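Local coordinates for protein GTN Reductase (Agrobacterium tumefaciens, PDB 5N6G) that binds flavin mononucleotide and, as an ene-reductase of the Old Yellow Enzyme family, probably reduces carbon-carbon double bonds with NADH or NADPH as the electron source, at residues 37-42 against 81-86; 178-183 against 230-235; 184-189 against 247-252. All coordinates share one frame; numbering follows the deposited sequence.

Interaction 1: residues 37-42 against 81-86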
loop_
_atom_site.group_PDB
_atom_site.type_symbol
_atom_site.label_atom_id
_atom_site.label_comp_id
_atom_site.label_asym_id
_atom_site.label_seq_id
_atom_site.Cartn_x
_atom_site.Cartn_y
_atom_site.Cartn_z
ATOM N N LEU A 37 1.503 -20.221 -7.743
ATOM C CA LEU A 37 2.307 -20.072 -6.523
ATOM C C LEU A 37 1.848 -18.872 -5.705
ATOM O O LEU A 37 1.748 -18.946 -4.468
ATOM C CB LEU A 37 3.792 -19.948 -6.880
ATOM C CG LEU A 37 4.761 -20.042 -5.691
ATOM C CD1 LEU A 37 4.766 -21.424 -5.101
ATOM C CD2 LEU A 37 6.166 -19.644 -6.132
ATOM N N ASN A 38 1.552 -17.756 -6.375
ATOM C CA ASN A 38 1.009 -16.586 -5.697
ATOM C C ASN A 38 -0.282 -16.938 -4.970
ATOM O O ASN A 38 -0.540 -16.448 -3.855
ATOM C CB ASN A 38 0.720 -15.461 -6.697
ATOM C CG ASN A 38 1.934 -14.986 -7.493
ATOM O OD1 ASN A 38 1.789 -14.556 -8.648
ATOM N ND2 ASN A 38 3.106 -15.022 -6.900
ATOM N N ALA A 39 -1.111 -17.791 -5.587
ATOM C CA ALA A 39 -2.368 -18.173 -4.956
ATOM C C ALA A 39 -2.122 -18.979 -3.694
ATOM O O ALA A 39 -2.779 -18.757 -2.673
ATOM C CB ALA A 39 -3.250 -18.953 -5.927
ATOM N N THR A 40 -1.167 -19.899 -3.731
ATOM C CA THR A 40 -0.852 -20.657 -2.525
ATOM C C THR A 40 -0.424 -19.719 -1.405
ATOM O O THR A 40 -0.861 -19.854 -0.259
ATOM C CB THR A 40 0.245 -21.666 -2.843
ATOM O OG1 THR A 40 -0.263 -22.553 -3.840
ATOM C CG2 THR A 40 0.689 -22.462 -1.602
ATOM N N TYR A 41 0.450 -18.773 -1.729
ATOM C CA TYR A 41 0.987 -17.843 -0.740
ATOM C C TYR A 41 -0.117 -17.090 -0.020
ATOM O O TYR A 41 -0.111 -16.992 1.217
ATOM C CB TYR A 41 1.924 -16.872 -1.447
ATOM C CG TYR A 41 2.351 -15.618 -0.719
ATOM C CD1 TYR A 41 3.266 -15.661 0.319
ATOM C CD2 TYR A 41 1.901 -14.371 -1.138
ATOM C CE1 TYR A 41 3.689 -14.489 0.939
ATOM C CE2 TYR A 41 2.329 -13.205 -0.531
ATOM C CZ TYR A 41 3.233 -13.286 0.505
ATOM O OH TYR A 41 3.679 -12.134 1.087
ATOM N N TYR A 42 -1.066 -16.518 -0.771
ATOM C CA TYR A 42 -2.125 -15.759 -0.114
ATOM C C TYR A 42 -3.091 -16.678 0.630
ATOM O O TYR A 42 -3.561 -16.336 1.726
ATOM C CB TYR A 42 -2.877 -14.885 -1.116
ATOM C CG TYR A 42 -2.121 -13.638 -1.488
ATOM C CD1 TYR A 42 -1.950 -12.612 -0.569
ATOM C CD2 TYR A 42 -1.564 -13.478 -2.751
ATOM C CE1 TYR A 42 -1.249 -11.446 -0.907
ATOM C CE2 TYR A 42 -0.879 -12.326 -3.091
ATOM C CZ TYR A 42 -0.712 -11.318 -2.161
ATOM O OH TYR A 42 -0.035 -10.151 -2.501
ATOM N N LYS A 81 -8.404 -13.414 -9.659
ATOM C CA LYS A 81 -9.659 -14.063 -9.296
ATOM C C LYS A 81 -9.408 -15.403 -8.619
ATOM O O LYS A 81 -10.120 -15.773 -7.683
ATOM C CB LYS A 81 -10.540 -14.217 -10.538
ATOM C CG LYS A 81 -11.923 -14.788 -10.273
ATOM C CD LYS A 81 -12.777 -13.835 -9.437
ATOM C CE LYS A 81 -14.210 -14.342 -9.286
ATOM N NZ LYS A 81 -15.040 -13.413 -8.474
ATOM N N LYS A 82 -8.405 -16.149 -9.068
ATOM C CA LYS A 82 -8.077 -17.399 -8.386
ATOM C C LYS A 82 -7.662 -17.136 -6.943
ATOM O O LYS A 82 -8.021 -17.899 -6.035
ATOM C CB LYS A 82 -6.970 -18.129 -9.145
ATOM C CG LYS A 82 -6.660 -19.509 -8.603
ATOM C CD LYS A 82 -5.422 -20.102 -9.273
ATOM C CE LYS A 82 -5.329 -21.602 -9.039
ATOM N NZ LYS A 82 -5.669 -22.380 -10.273
ATOM N N ILE A 83 -6.911 -16.051 -6.718
ATOM C CA ILE A 83 -6.434 -15.698 -5.384
ATOM C C ILE A 83 -7.593 -15.275 -4.482
ATOM O O ILE A 83 -7.711 -15.745 -3.343
ATOM C CB ILE A 83 -5.364 -14.600 -5.486
ATOM C CG1 ILE A 83 -4.097 -15.198 -6.100
ATOM C CG2 ILE A 83 -5.098 -13.975 -4.114
ATOM C CD1 ILE A 83 -3.073 -14.207 -6.471
ATOM N N THR A 84 -8.451 -14.359 -4.954
ATOM C CA THR A 84 -9.536 -13.893 -4.095
ATOM C C THR A 84 -10.533 -15.013 -3.822
ATOM O O THR A 84 -11.027 -15.150 -2.697
ATOM C CB THR A 84 -10.244 -12.672 -4.695
ATOM O OG1 THR A 84 -10.945 -13.037 -5.888
ATOM C CG2 THR A 84 -9.265 -11.560 -5.006
ATOM N N ASP A 85 -10.823 -15.851 -4.821
ATOM C CA ASP A 85 -11.677 -17.008 -4.561
ATOM C C ASP A 85 -11.072 -17.901 -3.475
ATOM O O ASP A 85 -11.785 -18.384 -2.584
ATOM C CB ASP A 85 -11.881 -17.809 -5.838
ATOM C CG ASP A 85 -12.852 -17.155 -6.813
ATOM O OD1 ASP A 85 -13.525 -16.158 -6.454
ATOM O OD2 ASP A 85 -12.940 -17.675 -7.957
ATOM N N GLY A 86 -9.761 -18.159 -3.548
ATOM C CA GLY A 86 -9.140 -19.040 -2.569
ATOM C C GLY A 86 -9.158 -18.446 -1.174
ATOM O O GLY A 86 -9.440 -19.141 -0.190
#
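Ile83 lays its side chain over the backbone and CB of Ala39, with CG1 only 3.6 Å from Ala39 CA. The same CG1 lies 3.9 Å from Ala39 CB. A residue this small lets the helices close in, and the CA atoms of Ala39 and Ile83 are 4.8 Å apart. The two branches of Ile83 divide the facing helix between them, both reaching the Tyr42 ring. CG1 sits beside the backbone N (chi1 -70°) and CG2 anti to it, which spreads the two branches along the facing helix. CD1, at the tip of the longer branch, comes to 4.0 Å from Asn38 CB and also nears Tyr42 CD2. CG2 meets the ring of Tyr42 obliquely, 3.8 Å from CD2, and touches the CB of that tyrosine as well. The axes of 37-42 and 81-86 approach to 8.9 Å and run in nearly the same direction, at 24°. This shallow crossing suits the TIM barrel, where helices 36-43 and 74-89 are successive members of the outer layer. Strand 50-57 joins them in the sequence, and the side chain of Tyr42 packs on its Ile51 and Thr53. Ile83 reaches Ile94 of the next strand, 94-99. No hydrogen bond passes between the two segments, and the polar ends of their side chains turn to other partners. Tyr42 OH bonds to Glu54, while the amide of Asn38 is held by Tyr363, Arg28, Ser29 and Asn35. Tyr41 CD2 lies over the centre of one face of the Tyr42 ring. At the solvent side of the contact, Lys82 runs its aliphatic chain past Ala39, CD coming to 4.2 Å from Ala39 CB, and its bend at chi4 comes beyond this touching carbon.

Interaction 2: residues 178-183 against 230-235. With FMN (flavin mononucleotide), chain B; 8OZ (2-Phenylacrylic acid), chain C.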
loop_
_atom_site.group_PDB
_atom_site.type_symbol
_atom_site.label_atom_id
_atom_site.label_comp_id
_atom_site.label_asym_id
_atom_site.label_seq_id
_atom_site.Cartn_x
_atom_site.Cartn_y
_atom_site.Cartn_z
ATOM N N HIS A 178 -2.543 3.108 -2.593
ATOM C CA HIS A 178 -1.171 3.314 -2.129
ATOM C C HIS A 178 -0.822 4.792 -2.205
ATOM O O HIS A 178 -0.492 5.315 -3.275
ATOM C CB HIS A 178 -0.190 2.501 -2.953
ATOM C CG HIS A 178 1.135 2.307 -2.293
ATOM N ND1 HIS A 178 1.632 3.168 -1.338
ATOM C CD2 HIS A 178 2.064 1.330 -2.437
ATOM C CE1 HIS A 178 2.797 2.719 -0.904
ATOM N NE2 HIS A 178 3.090 1.613 -1.566
ATOM N N ALA A 179 -0.855 5.478 -1.066
ATOM C CA ALA A 179 -0.515 6.893 -1.022
ATOM C C ALA A 179 0.641 7.117 -0.065
ATOM O O ALA A 179 0.731 8.158 0.601
ATOM C CB ALA A 179 -1.717 7.740 -0.623
ATOM N N ALA A 180 1.553 6.153 -0.028
ATOM C CA ALA A 180 2.608 6.073 0.952
ATOM C C ALA A 180 3.961 5.854 0.262
ATOM O O ALA A 180 4.064 5.773 -0.964
ATOM C CB ALA A 180 2.313 4.950 1.969
ATOM N N ASN A 181 4.997 5.842 1.083
ATOM C CA ASN A 181 6.351 5.393 0.753
ATOM C C ASN A 181 6.935 6.026 -0.508
ATOM O O ASN A 181 7.694 5.392 -1.237
ATOM C CB ASN A 181 6.396 3.876 0.659
ATOM C CG ASN A 181 5.999 3.228 1.961
ATOM O OD1 ASN A 181 6.201 3.803 3.032
ATOM N ND2 ASN A 181 5.439 2.046 1.888
ATOM N N GLY A 182 6.691 7.318 -0.692
ATOM C CA GLY A 182 7.388 8.050 -1.749
ATOM C C GLY A 182 6.932 7.782 -3.166
ATOM O O GLY A 182 7.654 8.153 -4.091
ATOM N N TYR A 183 5.789 7.139 -3.370
ATOM C CA TYR A 183 5.310 6.856 -4.717
ATOM C C TYR A 183 4.480 8.036 -5.230
ATOM O O TYR A 183 4.594 9.150 -4.721
ATOM C CB TYR A 183 4.616 5.498 -4.740
ATOM C CG TYR A 183 5.651 4.409 -4.473
ATOM C CD1 TYR A 183 6.660 4.155 -5.381
ATOM C CD2 TYR A 183 5.647 3.676 -3.291
ATOM C CE1 TYR A 183 7.614 3.163 -5.154
ATOM C CE2 TYR A 183 6.617 2.697 -3.049
ATOM C CZ TYR A 183 7.577 2.443 -3.990
ATOM O OH TYR A 183 8.531 1.480 -3.773
ATOM N N ARG A 230 -3.517 4.061 2.261
ATOM C CA ARG A 230 -2.335 3.941 3.104
ATOM C C ARG A 230 -1.539 5.242 3.074
ATOM O O ARG A 230 -1.238 5.761 1.997
ATOM C CB ARG A 230 -1.450 2.777 2.650
ATOM C CG ARG A 230 -0.378 2.456 3.679
ATOM C CD ARG A 230 0.412 1.221 3.364
ATOM N NE ARG A 230 0.736 0.506 4.593
ATOM C CZ ARG A 230 1.831 -0.219 4.801
ATOM N NH1 ARG A 230 2.780 -0.285 3.899
ATOM N NH2 ARG A 230 1.965 -0.869 5.943
ATOM N N LEU A 231 -1.129 5.719 4.245
ATOM C CA LEU A 231 -0.409 6.975 4.408
ATOM C C LEU A 231 0.827 6.736 5.265
ATOM O O LEU A 231 0.836 5.859 6.129
ATOM C CB LEU A 231 -1.292 8.054 5.080
ATOM C CG LEU A 231 -2.597 8.360 4.362
ATOM C CD1 LEU A 231 -3.486 9.214 5.298
ATOM C CD2 LEU A 231 -2.284 9.055 3.038
ATOM N N SER A 232 1.870 7.535 5.049
ATOM C CA SER A 232 3.137 7.359 5.752
ATOM C C SER A 232 3.756 8.742 5.947
ATOM O O SER A 232 4.602 9.187 5.152
ATOM C CB SER A 232 4.080 6.420 4.989
ATOM O OG SER A 232 4.251 6.835 3.634
ATOM N N PRO A 233 3.344 9.459 7.000
ATOM C CA PRO A 233 3.672 10.897 7.105
ATOM C C PRO A 233 5.154 11.241 7.141
ATOM O O PRO A 233 5.522 12.328 6.677
ATOM C CB PRO A 233 2.990 11.305 8.422
ATOM C CG PRO A 233 1.865 10.354 8.582
ATOM C CD PRO A 233 2.304 9.056 7.963
ATOM N N VAL A 234 6.025 10.400 7.694
ATOM C CA VAL A 234 7.407 10.814 7.905
ATOM C C VAL A 234 8.417 9.933 7.205
ATOM O O VAL A 234 9.617 10.153 7.364
ATOM C CB VAL A 234 7.753 10.895 9.408
ATOM C CG1 VAL A 234 6.849 11.884 10.125
ATOM C CG2 VAL A 234 7.663 9.541 10.071
ATOM N N THR A 235 7.991 8.961 6.443
ATOM C CA THR A 235 8.943 7.974 5.983
ATOM C C THR A 235 9.935 8.577 4.989
ATOM O O THR A 235 9.552 9.391 4.148
ATOM C CB THR A 235 8.237 6.801 5.343
ATOM O OG1 THR A 235 9.235 5.822 5.036
ATOM C CG2 THR A 235 7.518 7.204 4.090
HETATM N N1 FMN B . 4.555 -1.325 1.779
HETATM C C2 FMN B . 3.565 -1.020 0.878
HETATM O O2 FMN B . 2.751 -0.092 1.083
HETATM N N3 FMN B . 3.441 -1.772 -0.270
HETATM C C4 FMN B . 4.263 -2.817 -0.647
HETATM O O4 FMN B . 4.037 -3.455 -1.675
HETATM C C4A FMN B . 5.323 -3.110 0.293
HETATM N N5 FMN B . 6.127 -4.109 0.025
HETATM C C5A FMN B . 7.032 -4.482 1.004
HETATM C C6 FMN B . 7.814 -5.610 0.786
HETATM C C7 FMN B . 8.654 -6.097 1.778
HETATM C C7M FMN B . 9.458 -7.343 1.504
HETATM C C8 FMN B . 8.729 -5.443 3.013
HETATM C C8M FMN B . 9.580 -5.980 4.130
HETATM C C9 FMN B . 7.966 -4.298 3.231
HETATM C C9A FMN B . 7.113 -3.822 2.236
HETATM N N10 FMN B . 6.244 -2.734 2.467
HETATM C C10 FMN B . 5.358 -2.334 1.505
HETATM C "C1'" FMN B . 6.183 -2.165 3.822
HETATM C "C2'" FMN B . 5.351 -3.046 4.744
HETATM O "O2'" FMN B . 3.981 -3.062 4.328
HETATM C "C3'" FMN B . 5.415 -2.613 6.209
HETATM O "O3'" FMN B . 5.021 -1.247 6.321
HETATM C "C4'" FMN B . 6.801 -2.767 6.833
HETATM O "O4'" FMN B . 7.294 -4.092 6.622
HETATM C "C5'" FMN B . 6.810 -2.413 8.309
HETATM O "O5'" FMN B . 5.956 -3.310 9.047
HETATM P P FMN B . 6.490 -4.533 9.972
HETATM O O1P FMN B . 7.316 -3.885 11.063
HETATM O O2P FMN B . 7.358 -5.382 9.058
HETATM O O3P FMN B . 5.254 -5.206 10.447
HETATM C C4 8OZ C . 9.837 -2.985 -0.969
HETATM C C5 8OZ C . 10.345 -3.258 -2.218
HETATM C C6 8OZ C . 9.731 -2.736 -3.334
HETATM C C7 8OZ C . 8.597 -1.954 -3.206
HETATM C C8 8OZ C . 6.664 0.113 -0.763
HETATM C C 8OZ C . 5.772 -1.183 -2.646
HETATM O O 8OZ C . 5.598 0.629 -0.528
HETATM C C1 8OZ C . 6.781 -0.943 -1.822
HETATM C C2 8OZ C . 8.064 -1.687 -1.952
HETATM C C3 8OZ C . 8.707 -2.199 -0.828
HETATM O O1 8OZ C . 7.763 0.453 -0.134
HETATM O O HOH W 1 1.824 9.284 2.737
#
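With CG anti to the backbone N in both (chi1 -161° and -168°), His178 and Arg230 send their side chains from one face of the sheet toward the flavin and the bound 2-phenylacrylic acid. They form a parallel bridge between adjacent strands of the TIM barrel, at the C-terminal ends where the Old Yellow Enzyme active site lies. His178 NE2 donates to the carboxylate atom O of 2-phenylacrylic acid at 2.9 Å, and Asn181 ND2 grips the same oxygen at 2.8 Å, so two N-H groups hold one carboxylate atom. ND1 accepts the N-H of Ala180 near the ring plane, which fixes the rotation of the imidazole; Trp99 stacks on it. Arg230 bends at chi3 to bring NH1 to 2.8 Å from FMN O2, while NH2 bonds to the ribityl O3'. Its hydrocarbon part passes Ala180 CB. Behind these groups, the type I' turn Ala180-Tyr183 is tied to the following strand's loop: Asn181 N donates almost straight (170°) to Ser232 OG, which is also bonded to Glu186. Asn181 OD1 is held by Thr271. One water receives the N-H of Ser232 and donates to Ala179 O, at 2.7 Å.

Interaction 3: residues 184-189 against 247-252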
loop_
_atom_site.group_PDB
_atom_site.type_symbol
_atom_site.label_atom_id
_atom_site.label_comp_id
_atom_site.label_asym_id
_atom_site.label_seq_id
_atom_site.Cartn_x
_atom_site.Cartn_y
_atom_site.Cartn_z
ATOM N N LEU A 184 3.730 7.843 -6.313
ATOM C CA LEU A 184 3.224 8.999 -7.070
ATOM C C LEU A 184 2.424 9.961 -6.197
ATOM O O LEU A 184 2.617 11.179 -6.282
ATOM C CB LEU A 184 2.370 8.546 -8.248
ATOM C CG LEU A 184 1.837 9.694 -9.126
ATOM C CD1 LEU A 184 2.966 10.399 -9.846
ATOM C CD2 LEU A 184 0.774 9.182 -10.122
ATOM N N ILE A 185 1.456 9.453 -5.434
ATOM C CA ILE A 185 0.589 10.356 -4.686
ATOM C C ILE A 185 1.409 11.129 -3.670
ATOM O O ILE A 185 1.221 12.340 -3.494
ATOM C CB ILE A 185 -0.570 9.584 -4.036
ATOM C CG1 ILE A 185 -1.469 8.987 -5.129
ATOM C CG2 ILE A 185 -1.417 10.515 -3.168
ATOM C CD1 ILE A 185 -2.556 8.053 -4.624
ATOM N N GLU A 186 2.344 10.451 -3.001
ATOM C CA GLU A 186 3.220 11.118 -2.041
ATOM C C GLU A 186 4.129 12.130 -2.707
ATOM O O GLU A 186 4.502 13.139 -2.094
ATOM C CB GLU A 186 4.105 10.119 -1.300
ATOM C CG GLU A 186 3.615 9.789 0.040
ATOM C CD GLU A 186 4.715 9.437 1.045
ATOM O OE1 GLU A 186 5.951 9.512 0.772
ATOM O OE2 GLU A 186 4.283 9.071 2.143
ATOM N N GLN A 187 4.551 11.852 -3.937
ATOM C CA GLN A 187 5.381 12.800 -4.674
ATOM C C GLN A 187 4.658 14.133 -4.876
ATOM O O GLN A 187 5.266 15.204 -4.786
ATOM C CB GLN A 187 5.801 12.192 -6.016
ATOM C CG GLN A 187 6.811 11.063 -5.888
ATOM C CD GLN A 187 6.828 10.107 -7.080
ATOM O OE1 GLN A 187 6.661 10.515 -8.227
ATOM N NE2 GLN A 187 7.081 8.837 -6.803
ATOM N N PHE A 188 3.348 14.084 -5.130
ATOM C CA PHE A 188 2.546 15.307 -5.170
ATOM C C PHE A 188 2.400 15.928 -3.784
ATOM O O PHE A 188 2.422 17.161 -3.644
ATOM C CB PHE A 188 1.155 15.006 -5.717
ATOM C CG PHE A 188 1.030 15.006 -7.223
ATOM C CD1 PHE A 188 1.215 13.846 -7.953
ATOM C CD2 PHE A 188 0.703 16.166 -7.912
ATOM C CE1 PHE A 188 1.093 13.856 -9.325
ATOM C CE2 PHE A 188 0.547 16.178 -9.289
ATOM C CZ PHE A 188 0.744 15.026 -9.997
ATOM N N LEU A 189 2.237 15.099 -2.753
ATOM C CA LEU A 189 1.952 15.608 -1.406
ATOM C C LEU A 189 3.144 16.327 -0.793
ATOM O O LEU A 189 2.986 17.379 -0.160
ATOM C CB LEU A 189 1.589 14.463 -0.463
ATOM C CG LEU A 189 0.253 13.756 -0.537
ATOM C CD1 LEU A 189 0.278 12.603 0.450
ATOM C CD2 LEU A 189 -0.854 14.720 -0.211
ATOM N N PRO A 247 0.849 19.836 9.578
ATOM C CA PRO A 247 -0.284 20.554 8.964
ATOM C C PRO A 247 -0.740 19.918 7.671
ATOM O O PRO A 247 -1.940 19.945 7.354
ATOM C CB PRO A 247 0.254 21.983 8.756
ATOM C CG PRO A 247 1.727 21.887 8.928
ATOM C CD PRO A 247 2.015 20.710 9.813
ATOM N N LEU A 248 0.204 19.339 6.919
ATOM C CA LEU A 248 -0.101 18.698 5.654
ATOM C C LEU A 248 -0.992 17.497 5.866
ATOM O O LEU A 248 -2.069 17.380 5.250
ATOM C CB LEU A 248 1.206 18.256 5.005
ATOM C CG LEU A 248 1.156 17.499 3.681
ATOM C CD1 LEU A 248 0.549 18.338 2.559
ATOM C CD2 LEU A 248 2.572 17.018 3.351
ATOM N N TYR A 249 -0.541 16.585 6.726
ATOM C CA TYR A 249 -1.246 15.326 6.926
ATOM C C TYR A 249 -2.505 15.499 7.766
ATOM O O TYR A 249 -3.496 14.809 7.518
ATOM C CB TYR A 249 -0.289 14.299 7.528
ATOM C CG TYR A 249 0.469 13.607 6.432
ATOM C CD1 TYR A 249 -0.050 12.469 5.811
ATOM C CD2 TYR A 249 1.656 14.135 5.953
ATOM C CE1 TYR A 249 0.630 11.845 4.792
ATOM C CE2 TYR A 249 2.330 13.538 4.919
ATOM C CZ TYR A 249 1.819 12.398 4.341
ATOM O OH TYR A 249 2.518 11.835 3.314
ATOM N N ASN A 250 -2.520 16.435 8.717
ATOM C CA ASN A 250 -3.769 16.719 9.409
ATOM C C ASN A 250 -4.808 17.229 8.429
ATOM O O ASN A 250 -5.969 16.835 8.505
ATOM C CB ASN A 250 -3.545 17.709 10.546
ATOM C CG ASN A 250 -2.970 17.044 11.816
ATOM O OD1 ASN A 250 -2.380 15.948 11.769
ATOM N ND2 ASN A 250 -3.134 17.719 12.946
ATOM N N TYR A 251 -4.407 18.074 7.476
ATOM C CA TYR A 251 -5.345 18.535 6.455
ATOM C C TYR A 251 -5.855 17.366 5.626
ATOM O O TYR A 251 -7.057 17.258 5.364
ATOM C CB TYR A 251 -4.691 19.581 5.549
ATOM C CG TYR A 251 -5.559 19.956 4.366
ATOM C CD1 TYR A 251 -6.529 20.931 4.482
ATOM C CD2 TYR A 251 -5.408 19.320 3.150
ATOM C CE1 TYR A 251 -7.339 21.253 3.402
ATOM C CE2 TYR A 251 -6.204 19.617 2.091
ATOM C CZ TYR A 251 -7.166 20.588 2.212
ATOM O OH TYR A 251 -7.992 20.918 1.139
ATOM N N VAL A 252 -4.949 16.493 5.187
ATOM C CA VAL A 252 -5.340 15.355 4.354
ATOM C C VAL A 252 -6.409 14.531 5.059
ATOM O O VAL A 252 -7.457 14.221 4.476
ATOM C CB VAL A 252 -4.115 14.499 3.995
ATOM C CG1 VAL A 252 -4.534 13.143 3.454
ATOM C CG2 VAL A 252 -3.275 15.256 2.957
HETATM O O HOH W 1 1.824 9.284 2.737
#
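Leu189 supplies the apolar part of this contact, meeting Tyr249 and Val252 with its two methyls. In the conformer described, one of two deposited, CD1 lies 4.2 Å from Tyr249 CZ, oblique to the ring, and CD2 lies 4.0 Å from Val252 CG2; the second conformer makes these methyl positions less certain. Here the Leu189 side chain crosses those of Tyr249 and Val252 at about a right angle. Leu248, with CG anti to its backbone N (chi1 178°), brings CD2 to 3.6 Å from Leu189 O, a carbonyl at the end of the short helix that accepts from Arg207.

The polar part runs through a water. It donates to Glu186 OE2 at 2.5 Å and accepts from Tyr249 OH at 2.7 Å, linking carboxylate and phenol whose planes stand 71° apart. The buried carboxylate has several other partners: OE1 takes the N-H of Gly182, while OE2 pairs with Lys190 in a salt bridge and with Ser232 OG, which probably stabilises its negative charge.

The segment axes stay 12.6 Å apart and are inclined at 121°, so the helices meet mainly through side-chain ends, with the Leu189 carbonyl the backbone group that takes part. Helix 184-189 follows strand 174-178 and helix 245-256 links strands 227-231 and 263-267; Leu189 packs on Leu211 of helix 204-222, and Tyr249 on Phe289 of helix 286-295.

All three contacts are largely buried, but at different depths of one barrel. Interaction 2 lies nearest the middle, at the strand ends facing flavin and ligand, and relies on directed polar bonds. Interactions 1 and 3 join helices on opposite sides of the chain's centre: interaction 1 by close, purely apolar packing of nearly aligned helices with a lysine at its solvent side, interaction 3 by side-chain tips and a water. Interactions 2 and 3 touch, their segments alternating along the chain; Glu186 and the shared water connect the helix pair to the loops behind the pocket. Interaction 1 stands apart, its nearest atoms about 12 Å from interaction 2.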